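Local coordinates for SnoaL-like domain-containing protein (Sphaerobacter thermophilus, PDB 5TGN), which is of unknown function but has a SnoaL-like domain of the NTF2 clan, whose cone-shaped fold often encloses a ligand pocket, at residues T71-L76 and E91-V96. Numbering follows the deposited sequence.
Sequences THRVVL and EWIFDV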
loop_
_atom_site.group_PDB
_atom_site.type_symbol
_atom_site.label_atom_id
_atom_site.label_comp_id
_atom_site.label_asym_id
_atom_site.label_seq_id
_atom_site.Cartn_x
_atom_site.Cartn_y
_atom_site.Cartn_z
ATOM N N THR A 71 -27.591 5.093 7.468
ATOM C CA THR A 71 -27.353 5.487 8.855
ATOM C C THR A 71 -26.007 4.994 9.368
ATOM O O THR A 71 -25.376 5.666 10.191
ATOM C CB THR A 71 -28.471 4.953 9.749
ATOM O OG1 THR A 71 -29.729 5.199 9.127
ATOM C CG2 THR A 71 -28.430 5.620 11.133
ATOM N N HIS A 72 -25.546 3.832 8.896
ATOM C CA HIS A 72 -24.392 3.186 9.499
ATOM C C HIS A 72 -23.280 2.827 8.522
ATOM O O HIS A 72 -22.230 2.358 8.966
ATOM C CB HIS A 72 -24.842 1.931 10.253
ATOM C CG HIS A 72 -25.976 2.197 11.205
ATOM N ND1 HIS A 72 -27.288 1.893 10.906
ATOM C CD2 HIS A 72 -25.997 2.794 12.422
ATOM C CE1 HIS A 72 -28.064 2.261 11.914
ATOM N NE2 HIS A 72 -27.304 2.813 12.843
ATOM N N ARG A 73 -23.447 3.056 7.223
ATOM C CA ARG A 73 -22.365 2.732 6.303
ATOM C C ARG A 73 -22.355 3.743 5.175
ATOM O O ARG A 73 -23.412 4.116 4.664
ATOM C CB ARG A 73 -22.505 1.308 5.759
ATOM C CG ARG A 73 -21.361 0.844 4.861
ATOM C CD ARG A 73 -21.498 -0.664 4.586
ATOM N NE ARG A 73 -20.498 -1.161 3.639
ATOM C CZ ARG A 73 -20.682 -1.234 2.318
ATOM N NH1 ARG A 73 -21.837 -0.841 1.774
ATOM N NH2 ARG A 73 -19.710 -1.695 1.534
ATOM N N VAL A 74 -21.161 4.204 4.794
ATOM C CA VAL A 74 -21.019 5.120 3.663
ATOM C C VAL A 74 -19.881 4.619 2.777
ATOM O O VAL A 74 -18.801 4.273 3.278
ATOM C CB VAL A 74 -20.740 6.560 4.142
ATOM C CG1 VAL A 74 -20.489 7.477 2.960
ATOM C CG2 VAL A 74 -21.913 7.095 4.985
ATOM N N VAL A 75 -20.106 4.609 1.465
ATOM C CA VAL A 75 -19.049 4.394 0.487
ATOM C C VAL A 75 -18.894 5.660 -0.346
ATOM O O VAL A 75 -19.848 6.091 -1.012
ATOM C CB VAL A 75 -19.340 3.186 -0.406
ATOM C CG1 VAL A 75 -18.192 2.955 -1.406
ATOM C CG2 VAL A 75 -19.601 1.942 0.449
ATOM N N LEU A 76 -17.689 6.238 -0.333
ATOM C CA LEU A 76 -17.333 7.322 -1.248
ATOM C C LEU A 76 -16.307 6.822 -2.257
ATOM O O LEU A 76 -15.416 6.046 -1.907
ATOM C CB LEU A 76 -16.732 8.527 -0.518
ATOM C CG LEU A 76 -17.476 9.089 0.692
ATOM C CD1 LEU A 76 -16.645 10.217 1.295
ATOM C CD2 LEU A 76 -18.895 9.554 0.293
ATOM N N GLU A 91 -11.578 4.374 -3.096
ATOM C CA GLU A 91 -12.858 4.079 -2.473
ATOM C C GLU A 91 -12.661 4.109 -0.964
ATOM O O GLU A 91 -11.734 3.474 -0.450
ATOM C CB GLU A 91 -13.379 2.712 -2.942
ATOM C CG GLU A 91 -14.551 2.121 -2.134
ATOM C CD GLU A 91 -14.933 0.734 -2.630
ATOM O OE1 GLU A 91 -14.254 -0.259 -2.270
ATOM O OE2 GLU A 91 -15.867 0.640 -3.435
ATOM N N TRP A 92 -13.508 4.869 -0.260
ATOM C CA TRP A 92 -13.503 4.951 1.203
ATOM C C TRP A 92 -14.779 4.290 1.716
ATOM O O TRP A 92 -15.882 4.712 1.357
ATOM C CB TRP A 92 -13.449 6.408 1.681
ATOM C CG TRP A 92 -12.160 7.145 1.394
ATOM C CD1 TRP A 92 -11.063 7.265 2.224
ATOM C CD2 TRP A 92 -11.855 7.912 0.218
ATOM N NE1 TRP A 92 -10.094 8.036 1.619
ATOM C CE2 TRP A 92 -10.555 8.443 0.387
ATOM C CE3 TRP A 92 -12.557 8.200 -0.960
ATOM C CZ2 TRP A 92 -9.940 9.251 -0.587
ATOM C CZ3 TRP A 92 -11.948 8.994 -1.923
ATOM C CH2 TRP A 92 -10.643 9.504 -1.732
ATOM N N ILE A 93 -14.646 3.265 2.547
ATOM C CA ILE A 93 -15.817 2.579 3.113
ATOM C C ILE A 93 -15.842 2.891 4.598
ATOM O O ILE A 93 -14.947 2.456 5.322
ATOM C CB ILE A 93 -15.775 1.060 2.884
ATOM C CG1 ILE A 93 -15.623 0.741 1.383
ATOM C CG2 ILE A 93 -17.036 0.370 3.497
ATOM C CD1 ILE A 93 -15.373 -0.766 1.107
ATOM N N PHE A 94 -16.860 3.631 5.060
ATOM C CA PHE A 94 -16.985 4.042 6.460
ATOM C C PHE A 94 -18.045 3.181 7.145
ATOM O O PHE A 94 -19.199 3.148 6.692
ATOM C CB PHE A 94 -17.416 5.506 6.585
ATOM C CG PHE A 94 -16.466 6.495 6.019
ATOM C CD1 PHE A 94 -15.563 7.165 6.851
ATOM C CD2 PHE A 94 -16.501 6.820 4.667
ATOM C CE1 PHE A 94 -14.682 8.129 6.326
ATOM C CE2 PHE A 94 -15.605 7.758 4.128
ATOM C CZ PHE A 94 -14.703 8.407 4.941
ATOM N N ASP A 95 -17.670 2.500 8.233
ATOM C CA ASP A 95 -18.637 1.876 9.146
ATOM C C ASP A 95 -18.799 2.779 10.365
ATOM O O ASP A 95 -17.810 3.101 11.035
ATOM C CB ASP A 95 -18.181 0.472 9.580
ATOM C CG ASP A 95 -17.961 -0.466 8.389
ATOM O OD1 ASP A 95 -18.930 -0.690 7.625
ATOM O OD2 ASP A 95 -16.820 -0.961 8.193
ATOM N N VAL A 96 -20.042 3.167 10.662
ATOM C CA VAL A 96 -20.345 4.192 11.655
ATOM C C VAL A 96 -21.243 3.591 12.724
ATOM O O VAL A 96 -22.153 2.812 12.418
ATOM C CB VAL A 96 -21.013 5.422 10.999
ATOM C CG1 VAL A 96 -21.581 6.404 12.054
ATOM C CG2 VAL A 96 -20.039 6.082 10.021
HETATM O O HOH W 1 -21.359 -0.650 8.857
HETATM O O HOH W 2 -18.418 -2.221 5.370
#
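V74 and F94 form a hydrogen-bonded antiparallel pair, F94 N reaching V74 O at 2.7 Å and V74 N giving a bond back to F94 O. L76 and W92 repeat the two-way exchange, and V96 N to H72 O, 2.9 Å, closes the series from above the carbonyl plane. In the non-hydrogen-bonded pairs between, CA-H...O contacts bring R73 CA and V75 CA against the carbonyls of F94 and W92. On the face carrying R73, V75, I93 and D95, R73 and D95 lie side by side without a salt bridge, R73 NE standing 4.3 Å from D95 OD1. A water accepts from R73 NE and donates to D95 OD1; a second water joins D95 OD1 to H72 O. With CG anti to the backbone N (chi1 -176°) and an extended chain, R73 carries NE to 3.8 Å from I93 CG2, while V75 CG2 lies over one guanidinium face, offset toward its rim. R73 also packs on R73 of the second subunit. An alanine at R73 would probably leave the bridging water without its NE donor and I93 CG2 without that packing. On the opposite face, L76 CD1 meets F94 CE2 at 3.9 Å. There helix 6-18 packs on V74, L76 and F94, consistent with the NTF2-like helix-on-sheet fold; strands 60-69 and 100-108 flank the 73-81/88-97 hairpin.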